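Local coordinates for protein hookworm platelet inhibitor 1 (Ancylostoma caninum, PDB 4TPV) that inhibits platelet aggregation and prevents adhesion of resting platelets to fibrinogen and collagen, possibly by binding integrins such as glycoprotein IIb/IIIa, at residues 6-9 and 15-18; 17-22 and 82-87; 28-33 and 90-95; 122-127 and 131-136. One frame throughout, in Å; residues are numbered along the deposited sequence.

In the fold
Helix 13-34 supplies one side of contacts 1, 2 and 3, meeting in turn the N-terminal loop, helix 80-89 and the turn that follows that helix. Contacts 2 and 4 are the buried pair and touch directly: Phe19 and Ala84 of contact 2 pack on Val133 of contact 4, and Phe19 also meets its disulfide. Contacts 1 and 3 are only partly buried and lie about 26 Å apart between centres, on opposite sides of the chain's centre. Their chemistry differs: the 6-9/15-18 contact is polar and water-linked, 17-22/82-87 and 28-33/90-95 are apolar across the interface, and 122-127/131-136 combines backbone bonding with a disulfide.

Contact 1 (6-9 and 15-18); sequences QQRE and MREM
Water 1 accepts from both sides of the contact, 3.1 Å from Arg8 N in the loop and 3.1 Å from Arg16 NH1 on the helix, and Asp13 takes the same Arg16 NH1 in a salt bridge. The water thus bridges segments whose backbones stay well apart. The nearest CA atoms, those of Arg8 and Arg16, are 10.8 Å from each other, a gap spanned by Arg16 because its chain runs extended from CG to NE. At its far end Arg16 NH2 makes a direct but weak bond to Gln6 O, 3.1 Å long and bent to 128° at the hydrogen. Arg8 CG comes up at the edge of the same guanidinium, close to its plane, 3.4 Å from Arg16 NH2. A bend at chi2 (-71°) swings the rest of Arg8 across Arg16 at about a right angle, their guanidinium planes 46° apart. Arg8 NE and Arg16 NH2 lie 4.6 Å apart, but Glu49 forms salt bridges with both arginines, one from each carboxylate oxygen, which should offset the like charges. Arg8 also pairs with Glu50 and makes a cation-pi contact with Tyr53. Since these three partners all belong to helix 46-56, the 6-9 loop is held to both that helix and the early part of helix 13-34; Cys5, just before the loop, is disulfide-bonded to Cys46 at the start of helix 46-56.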
loop_
_atom_site.group_PDB
_atom_site.type_symbol
_atom_site.label_atom_id
_atom_site.label_comp_id
_atom_site.label_asym_id
_atom_site.label_seq_id
_atom_site.Cartn_x
_atom_site.Cartn_y
_atom_site.Cartn_z
ATOM N N GLN A 6 -17.849 4.532 -5.307
ATOM C CA GLN A 6 -19.198 4.863 -4.884
ATOM C C GLN A 6 -19.147 5.547 -3.532
ATOM O O GLN A 6 -18.095 5.566 -2.869
ATOM C CB GLN A 6 -20.050 3.613 -4.804
ATOM C CG GLN A 6 -19.725 2.773 -3.597
ATOM C CD GLN A 6 -20.333 1.408 -3.677
ATOM O OE1 GLN A 6 -19.767 0.500 -4.296
ATOM N NE2 GLN A 6 -21.497 1.241 -3.054
ATOM N N GLN A 7 -20.276 6.115 -3.119
ATOM C CA GLN A 7 -20.335 6.778 -1.826
ATOM C C GLN A 7 -20.125 5.765 -0.709
ATOM O O GLN A 7 -20.798 4.746 -0.659
ATOM C CB GLN A 7 -21.671 7.499 -1.633
ATOM C CG GLN A 7 -21.585 8.617 -0.605
ATOM C CD GLN A 7 -22.841 8.764 0.226
ATOM O OE1 GLN A 7 -23.961 8.672 -0.288
ATOM N NE2 GLN A 7 -22.662 8.997 1.527
ATOM N N ARG A 8 -19.173 6.037 0.178
ATOM C CA ARG A 8 -18.969 5.179 1.333
ATOM C C ARG A 8 -19.276 5.941 2.606
ATOM O O ARG A 8 -19.065 7.151 2.682
ATOM C CB ARG A 8 -17.538 4.641 1.381
ATOM C CG ARG A 8 -17.113 3.886 0.124
ATOM C CD ARG A 8 -17.794 2.525 -0.053
ATOM N NE ARG A 8 -17.185 1.810 -1.178
ATOM C CZ ARG A 8 -17.549 0.600 -1.592
ATOM N NH1 ARG A 8 -18.502 -0.054 -0.963
ATOM N NH2 ARG A 8 -16.936 0.027 -2.619
ATOM N N GLU A 9 -19.748 5.223 3.610
ATOM C CA GLU A 9 -20.168 5.851 4.848
ATOM C C GLU A 9 -19.014 6.467 5.627
ATOM O O GLU A 9 -19.166 7.536 6.217
ATOM C CB GLU A 9 -20.894 4.837 5.722
ATOM C CG GLU A 9 -20.985 5.266 7.164
ATOM C CD GLU A 9 -21.998 4.463 7.930
ATOM O OE1 GLU A 9 -22.607 3.553 7.328
ATOM O OE2 GLU A 9 -22.187 4.750 9.131
ATOM N N MET A 15 -10.097 11.224 2.011
ATOM C CA MET A 15 -9.384 10.143 2.679
ATOM C C MET A 15 -8.697 9.194 1.690
ATOM O O MET A 15 -7.641 8.653 1.993
ATOM C CB MET A 15 -10.329 9.351 3.570
ATOM C CG MET A 15 -10.945 10.172 4.695
ATOM S SD MET A 15 -12.181 9.218 5.604
ATOM C CE MET A 15 -11.158 7.808 6.041
ATOM N N ARG A 16 -9.319 8.968 0.533
ATOM C CA ARG A 16 -8.696 8.120 -0.488
ATOM C C ARG A 16 -7.364 8.732 -0.873
ATOM O O ARG A 16 -6.356 8.043 -0.950
ATOM C CB ARG A 16 -9.598 7.947 -1.717
ATOM C CG ARG A 16 -10.893 7.216 -1.413
ATOM C CD ARG A 16 -11.804 7.168 -2.620
ATOM N NE ARG A 16 -12.954 6.317 -2.342
ATOM C CZ ARG A 16 -14.193 6.753 -2.123
ATOM N NH1 ARG A 16 -14.477 8.051 -2.189
ATOM N NH2 ARG A 16 -15.158 5.877 -1.856
ATOM N N GLU A 17 -7.357 10.047 -1.075
ATOM C CA GLU A 17 -6.135 10.766 -1.393
ATOM C C GLU A 17 -5.127 10.681 -0.240
ATOM O O GLU A 17 -3.938 10.473 -0.474
ATOM C CB GLU A 17 -6.458 12.231 -1.731
ATOM C CG GLU A 17 -5.320 12.972 -2.395
ATOM C CD GLU A 17 -5.733 14.363 -2.854
ATOM O OE1 GLU A 17 -6.530 15.015 -2.142
ATOM O OE2 GLU A 17 -5.275 14.797 -3.933
ATOM N N MET A 18 -5.598 10.801 0.997
ATOM C CA MET A 18 -4.716 10.707 2.150
ATOM C C MET A 18 -4.066 9.328 2.168
ATOM O O MET A 18 -2.871 9.221 2.331
ATOM C CB MET A 18 -5.461 10.975 3.457
ATOM C CG MET A 18 -5.863 12.438 3.638
ATOM S SD MET A 18 -7.011 12.586 5.021
ATOM C CE MET A 18 -7.507 14.313 4.876
HETATM O O HOH W 1 -17.137 8.215 -0.633
#

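Contact 2 (17-22 and 82-87)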
loop_
_atom_site.group_PDB
_atom_site.type_symbol
_atom_site.label_atom_id
_atom_site.label_comp_id
_atom_site.label_asym_id
_atom_site.label_seq_id
_atom_site.Cartn_x
_atom_site.Cartn_y
_atom_site.Cartn_z
ATOM N N GLU A 17 -7.357 10.047 -1.075
ATOM C CA GLU A 17 -6.135 10.766 -1.393
ATOM C C GLU A 17 -5.127 10.681 -0.240
ATOM O O GLU A 17 -3.938 10.473 -0.474
ATOM C CB GLU A 17 -6.458 12.231 -1.731
ATOM C CG GLU A 17 -5.320 12.972 -2.395
ATOM C CD GLU A 17 -5.733 14.363 -2.854
ATOM O OE1 GLU A 17 -6.530 15.015 -2.142
ATOM O OE2 GLU A 17 -5.275 14.797 -3.933
ATOM N N MET A 18 -5.598 10.801 0.997
ATOM C CA MET A 18 -4.716 10.707 2.150
ATOM C C MET A 18 -4.066 9.328 2.168
ATOM O O MET A 18 -2.871 9.221 2.331
ATOM C CB MET A 18 -5.461 10.975 3.457
ATOM C CG MET A 18 -5.863 12.438 3.638
ATOM S SD MET A 18 -7.011 12.586 5.021
ATOM C CE MET A 18 -7.507 14.313 4.876
ATOM N N PHE A 19 -4.842 8.277 1.939
ATOM C CA PHE A 19 -4.262 6.935 1.921
ATOM C C PHE A 19 -3.188 6.803 0.843
ATOM O O PHE A 19 -2.113 6.249 1.084
ATOM C CB PHE A 19 -5.349 5.883 1.684
ATOM C CG PHE A 19 -6.027 5.396 2.937
ATOM C CD1 PHE A 19 -5.348 4.620 3.856
ATOM C CD2 PHE A 19 -7.365 5.660 3.157
ATOM C CE1 PHE A 19 -5.992 4.144 4.998
ATOM C CE2 PHE A 19 -8.008 5.187 4.289
ATOM C CZ PHE A 19 -7.313 4.421 5.215
ATOM N N THR A 20 -3.487 7.295 -0.351
ATOM C CA THR A 20 -2.580 7.132 -1.483
ATOM C C THR A 20 -1.281 7.911 -1.264
ATOM O O THR A 20 -0.192 7.384 -1.468
ATOM C CB THR A 20 -3.239 7.592 -2.777
ATOM O OG1 THR A 20 -4.512 6.936 -2.908
ATOM C CG2 THR A 20 -2.343 7.269 -3.986
ATOM N N GLU A 21 -1.406 9.168 -0.848
ATOM C CA GLU A 21 -0.217 9.985 -0.610
ATOM C C GLU A 21 0.659 9.421 0.500
ATOM O O GLU A 21 1.906 9.441 0.402
ATOM C CB GLU A 21 -0.613 11.422 -0.266
ATOM C CG GLU A 21 0.569 12.411 -0.267
ATOM C CD GLU A 21 1.438 12.354 0.983
ATOM O OE1 GLU A 21 0.921 12.041 2.078
ATOM O OE2 GLU A 21 2.656 12.620 0.860
ATOM N N LEU A 22 0.030 8.946 1.573
ATOM C CA LEU A 22 0.774 8.373 2.691
ATOM C C LEU A 22 1.601 7.172 2.229
ATOM O O LEU A 22 2.805 7.090 2.491
ATOM C CB LEU A 22 -0.183 7.966 3.806
ATOM C CG LEU A 22 0.450 7.762 5.177
ATOM C CD1 LEU A 22 1.012 9.106 5.671
ATOM C CD2 LEU A 22 -0.618 7.235 6.127
ATOM N N LEU A 82 -3.762 8.011 8.943
ATOM C CA LEU A 82 -2.533 7.996 9.733
ATOM C C LEU A 82 -2.524 6.908 10.793
ATOM O O LEU A 82 -1.479 6.300 11.028
ATOM C CB LEU A 82 -2.288 9.352 10.408
ATOM C CG LEU A 82 -1.880 10.449 9.427
ATOM C CD1 LEU A 82 -1.978 11.785 10.140
ATOM C CD2 LEU A 82 -0.442 10.200 8.916
ATOM N N GLU A 83 -3.666 6.651 11.432
ATOM C CA GLU A 83 -3.722 5.610 12.467
ATOM C C GLU A 83 -3.336 4.259 11.856
ATOM O O GLU A 83 -2.482 3.548 12.399
ATOM C CB GLU A 83 -5.116 5.584 13.126
ATOM C CG GLU A 83 -5.227 4.814 14.444
ATOM C CD GLU A 83 -4.514 5.476 15.634
ATOM O OE1 GLU A 83 -4.593 6.722 15.833
ATOM O OE2 GLU A 83 -3.891 4.723 16.403
ATOM N N ALA A 84 -3.900 3.931 10.701
ATOM C CA ALA A 84 -3.557 2.687 10.019
ATOM C C ALA A 84 -2.137 2.728 9.464
ATOM O O ALA A 84 -1.364 1.785 9.663
ATOM C CB ALA A 84 -4.550 2.405 8.888
ATOM N N GLY A 85 -1.809 3.794 8.735
ATOM C CA GLY A 85 -0.513 3.887 8.099
ATOM C C GLY A 85 0.615 3.722 9.093
ATOM O O GLY A 85 1.581 3.003 8.844
ATOM N N ASN A 86 0.490 4.384 10.235
ATOM C CA ASN A 86 1.564 4.344 11.222
ATOM C C ASN A 86 1.710 2.967 11.855
ATOM O O ASN A 86 2.830 2.504 12.122
ATOM C CB ASN A 86 1.338 5.422 12.288
ATOM C CG ASN A 86 1.902 6.754 11.870
ATOM O OD1 ASN A 86 3.083 7.025 12.069
ATOM N ND2 ASN A 86 1.070 7.585 11.252
ATOM N N SER A 87 0.590 2.300 12.106
ATOM C CA SER A 87 0.650 0.949 12.637
ATOM C C SER A 87 1.370 0.033 11.653
ATOM O O SER A 87 2.238 -0.733 12.050
ATOM C CB SER A 87 -0.752 0.404 12.931
ATOM O OG SER A 87 -0.657 -0.821 13.641
#
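Leu82 meets Leu22 through one methyl: Leu82 CD2 lies 3.7 Å from Leu22 CD1 and 4.1 Å from Leu22 CD2, so it sits against the fork of the other leucine, the two side chains crossing at about a right angle. The CB of Leu82 starts off away from helix 13-34, and it is the CD2 branch that returns to the interface. Glu83 leads in another direction, its OE1 accepting from the backbone N atoms of Thr77 and Leu78 in the loop before the helix. Ala84 points toward the partner helix and places CB at the edge of the Phe19 ring, near the ring plane, with Phe19 CE1 4.5 Å from Ala84 CB. Both residues also pack on Val133 of strand 130-138. This is the helical layer on one face of the central sheet in the alpha-beta-alpha sandwich of the CAP fold; the two helices run nearly side by side, the axes of the segments inclined by 23° and approaching to 10.4 Å. Leu22 CA and Gly85 CA are the nearest CA pair, 7.1 Å apart, and Leu22 CD2 rests 3.9 Å from that bare Gly85 CA. Leu22 reaches it with CG anti to its own backbone N (chi1 -162°). Next, Asn86 folds back on its helix: Asn86 ND2 donates to Leu82 O at 2.9 Å and 162°, while Asn86 N reaches that oxygen from the opposite face of the carbonyl plane, giving it two donors.

Contact 3 (28-33 and 90-95)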
loop_
_atom_site.group_PDB
_atom_site.type_symbol
_atom_site.label_atom_id
_atom_site.label_comp_id
_atom_site.label_asym_id
_atom_site.label_seq_id
_atom_site.Cartn_x
_atom_site.Cartn_y
_atom_site.Cartn_z
ATOM N N ALA A 28 8.574 6.273 -1.183
ATOM C CA ALA A 28 9.682 7.158 -1.543
ATOM C C ALA A 28 10.764 7.173 -0.452
ATOM O O ALA A 28 11.954 7.138 -0.752
ATOM C CB ALA A 28 9.157 8.569 -1.793
ATOM N N ALA A 29 10.339 7.249 0.806
ATOM C CA ALA A 29 11.291 7.207 1.916
ATOM C C ALA A 29 12.023 5.886 1.875
ATOM O O ALA A 29 13.244 5.827 2.016
ATOM C CB ALA A 29 10.577 7.388 3.250
ATOM N N PHE A 30 11.266 4.812 1.680
ATOM C CA PHE A 30 11.874 3.494 1.648
ATOM C C PHE A 30 12.840 3.362 0.473
ATOM O O PHE A 30 13.954 2.844 0.632
ATOM C CB PHE A 30 10.798 2.411 1.573
ATOM C CG PHE A 30 11.304 1.061 1.963
ATOM C CD1 PHE A 30 11.878 0.227 1.026
ATOM C CD2 PHE A 30 11.202 0.633 3.270
ATOM C CE1 PHE A 30 12.337 -1.029 1.394
ATOM C CE2 PHE A 30 11.650 -0.613 3.644
ATOM C CZ PHE A 30 12.229 -1.439 2.713
ATOM N N ALA A 31 12.457 3.857 -0.701
ATOM C CA ALA A 31 13.302 3.717 -1.891
ATOM C C ALA A 31 14.634 4.453 -1.744
ATOM O O ALA A 31 15.675 3.963 -2.191
ATOM C CB ALA A 31 12.558 4.230 -3.152
ATOM N N ARG A 32 14.589 5.636 -1.146
ATOM C CA ARG A 32 15.805 6.417 -0.968
ATOM C C ARG A 32 16.695 5.814 0.109
ATOM O O ARG A 32 17.916 5.788 -0.049
ATOM C CB ARG A 32 15.474 7.877 -0.636
ATOM C CG ARG A 32 16.727 8.766 -0.485
ATOM C CD ARG A 32 17.383 9.069 -1.855
ATOM N NE ARG A 32 16.672 10.084 -2.624
ATOM C CZ ARG A 32 16.878 10.332 -3.915
ATOM N NH1 ARG A 32 17.784 9.637 -4.592
ATOM N NH2 ARG A 32 16.174 11.275 -4.535
ATOM N N ASN A 33 16.100 5.312 1.190
ATOM C CA ASN A 33 16.920 4.859 2.317
ATOM C C ASN A 33 17.437 3.433 2.137
ATOM O O ASN A 33 18.513 3.096 2.630
ATOM C CB ASN A 33 16.129 5.001 3.627
ATOM C CG ASN A 33 16.043 6.447 4.089
ATOM O OD1 ASN A 33 16.919 6.931 4.818
ATOM N ND2 ASN A 33 15.006 7.155 3.647
ATOM N N SER A 90 5.208 0.937 11.207
ATOM C CA SER A 90 6.029 0.576 12.368
ATOM C C SER A 90 6.636 -0.830 12.276
ATOM O O SER A 90 7.597 -1.144 12.986
ATOM C CB SER A 90 5.209 0.702 13.652
ATOM O OG SER A 90 4.935 2.065 13.941
ATOM N N GLU A 91 6.112 -1.670 11.392
ATOM C CA GLU A 91 6.655 -3.010 11.222
ATOM C C GLU A 91 8.029 -2.981 10.580
ATOM O O GLU A 91 8.727 -3.996 10.535
ATOM C CB GLU A 91 5.705 -3.872 10.382
ATOM C CG GLU A 91 4.400 -4.156 11.083
ATOM C CD GLU A 91 3.516 -5.093 10.292
ATOM O OE1 GLU A 91 3.816 -5.304 9.095
ATOM O OE2 GLU A 91 2.557 -5.643 10.883
ATOM N N ILE A 92 8.401 -1.819 10.049
ATOM C CA ILE A 92 9.703 -1.677 9.410
ATOM C C ILE A 92 10.835 -2.139 10.338
ATOM O O ILE A 92 11.845 -2.662 9.870
ATOM C CB ILE A 92 9.925 -0.210 8.946
ATOM C CG1 ILE A 92 11.051 -0.142 7.922
ATOM C CG2 ILE A 92 10.125 0.741 10.144
ATOM C CD1 ILE A 92 11.280 1.277 7.375
ATOM N N PHE A 93 10.630 -1.991 11.644
ATOM C CA PHE A 93 11.637 -2.431 12.615
ATOM C C PHE A 93 11.819 -3.939 12.684
ATOM O O PHE A 93 12.802 -4.421 13.253
ATOM C CB PHE A 93 11.289 -1.874 14.009
ATOM C CG PHE A 93 11.476 -0.390 14.111
ATOM C CD1 PHE A 93 12.741 0.140 14.352
ATOM C CD2 PHE A 93 10.408 0.473 13.928
ATOM C CE1 PHE A 93 12.925 1.512 14.432
ATOM C CE2 PHE A 93 10.585 1.847 13.996
ATOM C CZ PHE A 93 11.844 2.367 14.252
ATOM N N GLU A 94 10.892 -4.695 12.102
ATOM C CA GLU A 94 10.994 -6.152 12.129
ATOM C C GLU A 94 11.480 -6.728 10.799
ATOM O O GLU A 94 11.723 -7.934 10.692
ATOM C CB GLU A 94 9.638 -6.772 12.520
ATOM C CG GLU A 94 9.178 -6.376 13.923
ATOM C CD GLU A 94 10.073 -6.927 15.026
ATOM O OE1 GLU A 94 10.675 -8.010 14.850
ATOM O OE2 GLU A 94 10.175 -6.267 16.088
ATOM N N LEU A 95 11.627 -5.882 9.782
ATOM C CA LEU A 95 12.210 -6.320 8.524
ATOM C C LEU A 95 13.651 -6.752 8.741
ATOM O O LEU A 95 14.343 -6.213 9.612
ATOM C CB LEU A 95 12.153 -5.216 7.470
ATOM C CG LEU A 95 10.786 -4.980 6.829
ATOM C CD1 LEU A 95 10.827 -3.752 5.973
ATOM C CD2 LEU A 95 10.373 -6.184 6.025
#
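Phe30 directs the CD2-CE2 side of its ring at two methyl groups of the turn after helix 80-89. This is the CAP fold, an alpha-beta-alpha sandwich, where the latter part of helix 13-34 packs on the short 3-10 segment 91-94 and the residue after it. Ile92 CD1 approaches the ring at its edge, near the plane, 4.2 Å from Phe30 CD2 and equally far from Phe30 CE2. It gets there on an extended chain, with CG1 anti to the backbone N (chi1 -162°) and CD1 continuing outward (chi2 177°), and the two side chains slide past each other in opposite directions. Leu95 arrives from the opposite direction to Phe30, its CD1 4.0 Å from Phe30 CE2 and oblique to the ring. Ile92 and Leu95 are three residues apart in the turn, where Leu95 N bonds to Ile92 O at 3.2 Å, preceded by the Glu94 N to Glu91 O bond. Around the contact, Phe30 stacks with Tyr34, meets Tyr149 edge-to-face and touches Val113, while Leu95 touches Ile109; helix 107-113 therefore borders both sides of the contact. One turn on from Ala29 in the same helix as Phe30, Asn33 ND2 donates to Ala29 O at 2.7 Å, nearly straight at 174°, and Asn33 N reaches that oxygen from the opposite face of its carbonyl plane.

Contact 4 (122-127 and 131-136)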
loop_
_atom_site.group_PDB
_atom_site.type_symbol
_atom_site.label_atom_id
_atom_site.label_comp_id
_atom_site.label_asym_id
_atom_site.label_seq_id
_atom_site.Cartn_x
_atom_site.Cartn_y
_atom_site.Cartn_z
ATOM N N CYS A 122 -8.892 0.950 -0.349
ATOM C CA CYS A 122 -9.074 0.769 1.099
ATOM C C CYS A 122 -10.537 0.859 1.545
ATOM O O CYS A 122 -11.399 1.324 0.805
ATOM C CB CYS A 122 -8.232 1.797 1.857
ATOM S SG CYS A 122 -6.449 1.706 1.512
ATOM N N ALA A 123 -10.804 0.409 2.771
ATOM C CA ALA A 123 -12.155 0.331 3.311
ATOM C C ALA A 123 -12.110 0.611 4.811
ATOM O O ALA A 123 -11.142 0.258 5.496
ATOM C CB ALA A 123 -12.769 -1.047 3.035
ATOM N N VAL A 124 -13.136 1.278 5.309
ATOM C CA VAL A 124 -13.253 1.591 6.724
ATOM C C VAL A 124 -14.616 1.110 7.190
ATOM O O VAL A 124 -15.637 1.532 6.642
ATOM C CB VAL A 124 -13.093 3.099 6.967
ATOM C CG1 VAL A 124 -13.313 3.420 8.441
ATOM C CG2 VAL A 124 -11.708 3.566 6.507
ATOM N N VAL A 125 -14.656 0.219 8.182
ATOM C CA VAL A 125 -15.926 -0.347 8.621
ATOM C C VAL A 125 -15.945 -0.472 10.134
ATOM O O VAL A 125 -14.890 -0.482 10.758
ATOM C CB VAL A 125 -16.186 -1.729 8.011
ATOM C CG1 VAL A 125 -16.195 -1.671 6.477
ATOM C CG2 VAL A 125 -15.156 -2.717 8.492
ATOM N N ASP A 126 -17.136 -0.546 10.718
ATOM C CA ASP A 126 -17.249 -0.821 12.143
ATOM C C ASP A 126 -17.545 -2.289 12.393
ATOM O O ASP A 126 -18.460 -2.857 11.801
ATOM C CB ASP A 126 -18.353 0.029 12.789
ATOM C CG ASP A 126 -18.465 -0.207 14.301
ATOM O OD1 ASP A 126 -17.606 0.318 15.035
ATOM O OD2 ASP A 126 -19.402 -0.906 14.749
ATOM N N CYS A 127 -16.782 -2.889 13.296
ATOM C CA CYS A 127 -17.054 -4.245 13.737
ATOM C C CYS A 127 -17.201 -4.253 15.238
ATOM O O CYS A 127 -16.203 -4.122 15.952
ATOM C CB CYS A 127 -15.929 -5.183 13.327
ATOM S SG CYS A 127 -15.680 -5.301 11.554
ATOM N N THR A 131 -13.098 0.036 14.935
ATOM C CA THR A 131 -12.871 0.383 13.531
ATOM C C THR A 131 -11.911 -0.620 12.916
ATOM O O THR A 131 -10.870 -0.905 13.484
ATOM C CB THR A 131 -12.321 1.807 13.394
ATOM O OG1 THR A 131 -13.245 2.722 13.999
ATOM C CG2 THR A 131 -12.107 2.184 11.928
ATOM N N HIS A 132 -12.293 -1.177 11.772
ATOM C CA HIS A 132 -11.389 -1.981 10.958
ATOM C C HIS A 132 -11.057 -1.189 9.713
ATOM O O HIS A 132 -11.942 -0.688 9.024
ATOM C CB HIS A 132 -11.999 -3.327 10.542
ATOM C CG HIS A 132 -12.157 -4.318 11.660
ATOM N ND1 HIS A 132 -12.074 -5.676 11.452
ATOM C CD2 HIS A 132 -12.378 -4.151 12.988
ATOM C CE1 HIS A 132 -12.252 -6.309 12.600
ATOM N NE2 HIS A 132 -12.432 -5.408 13.549
ATOM N N VAL A 133 -9.767 -1.059 9.446
ATOM C CA VAL A 133 -9.297 -0.461 8.223
ATOM C C VAL A 133 -8.650 -1.575 7.424
ATOM O O VAL A 133 -7.814 -2.315 7.963
ATOM C CB VAL A 133 -8.272 0.647 8.483
ATOM C CG1 VAL A 133 -7.773 1.211 7.157
ATOM C CG2 VAL A 133 -8.879 1.734 9.359
ATOM N N VAL A 134 -9.034 -1.715 6.158
ATOM C CA VAL A 134 -8.461 -2.745 5.278
ATOM C C VAL A 134 -8.008 -2.099 3.988
ATOM O O VAL A 134 -8.758 -1.330 3.383
ATOM C CB VAL A 134 -9.492 -3.859 4.947
ATOM C CG1 VAL A 134 -8.955 -4.779 3.873
ATOM C CG2 VAL A 134 -9.892 -4.621 6.208
ATOM N N CYS A 135 -6.785 -2.399 3.570
ATOM C CA CYS A 135 -6.326 -1.989 2.259
ATOM C C CYS A 135 -5.935 -3.224 1.459
ATOM O O CYS A 135 -5.358 -4.172 1.992
ATOM C CB CYS A 135 -5.146 -1.025 2.354
ATOM S SG CYS A 135 -5.528 0.637 2.989
ATOM N N GLN A 136 -6.288 -3.197 0.182
ATOM C CA GLN A 136 -5.972 -4.253 -0.757
ATOM C C GLN A 136 -5.011 -3.687 -1.789
ATOM O O GLN A 136 -5.148 -2.531 -2.223
ATOM C CB GLN A 136 -7.257 -4.788 -1.429
ATOM C CG GLN A 136 -8.183 -5.520 -0.467
ATOM C CD GLN A 136 -7.912 -7.005 -0.417
ATOM O OE1 GLN A 136 -7.030 -7.513 -1.117
ATOM N NE2 GLN A 136 -8.670 -7.720 0.416
HETATM O O HOH W 2 -16.278 2.132 13.873
#
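Ala123 and Val134 exchange both backbone bonds, Ala123 N to Val134 O at 2.8 Å and Val134 N to Ala123 O at 3.0 Å, the first more bent (137°) than the second (167°). Val125 and His132 form the next hydrogen-bonded pair: Val125 N donates to His132 O at 3.0 Å, and His132 N to Val125 O at 2.9 Å. The non-hydrogen-bonded residues bond elsewhere: Thr131, Val133 and Cys135 to the backbone of strand 68-73, Cys122 N to Tyr44 OH, and Val124 N weakly to Tyr53 OH. Near the turn, water 2 links Asp126 OD1, to which it donates, with Thr131 OG1, while Asp126 OD2 accepts from Gly129 N. Covalent links add to this: Cys122 SG and Cys135 SG join at 2.0 Å, and Cys127 SG, in its disulfide to Cys59, is turned anti to its carbonyl carbon (chi1 -61°), which places it over the His132 ring face, 3.5 Å from the centroid. Helices 13-34 and 80-89 pack on the Cys122, Val124, Val133 and Cys135 face, and helix 46-56 on that of Ala123 and Val134, the hairpin thus forming the centre of the sheet that is the middle layer of the CAP alpha-beta-alpha sandwich.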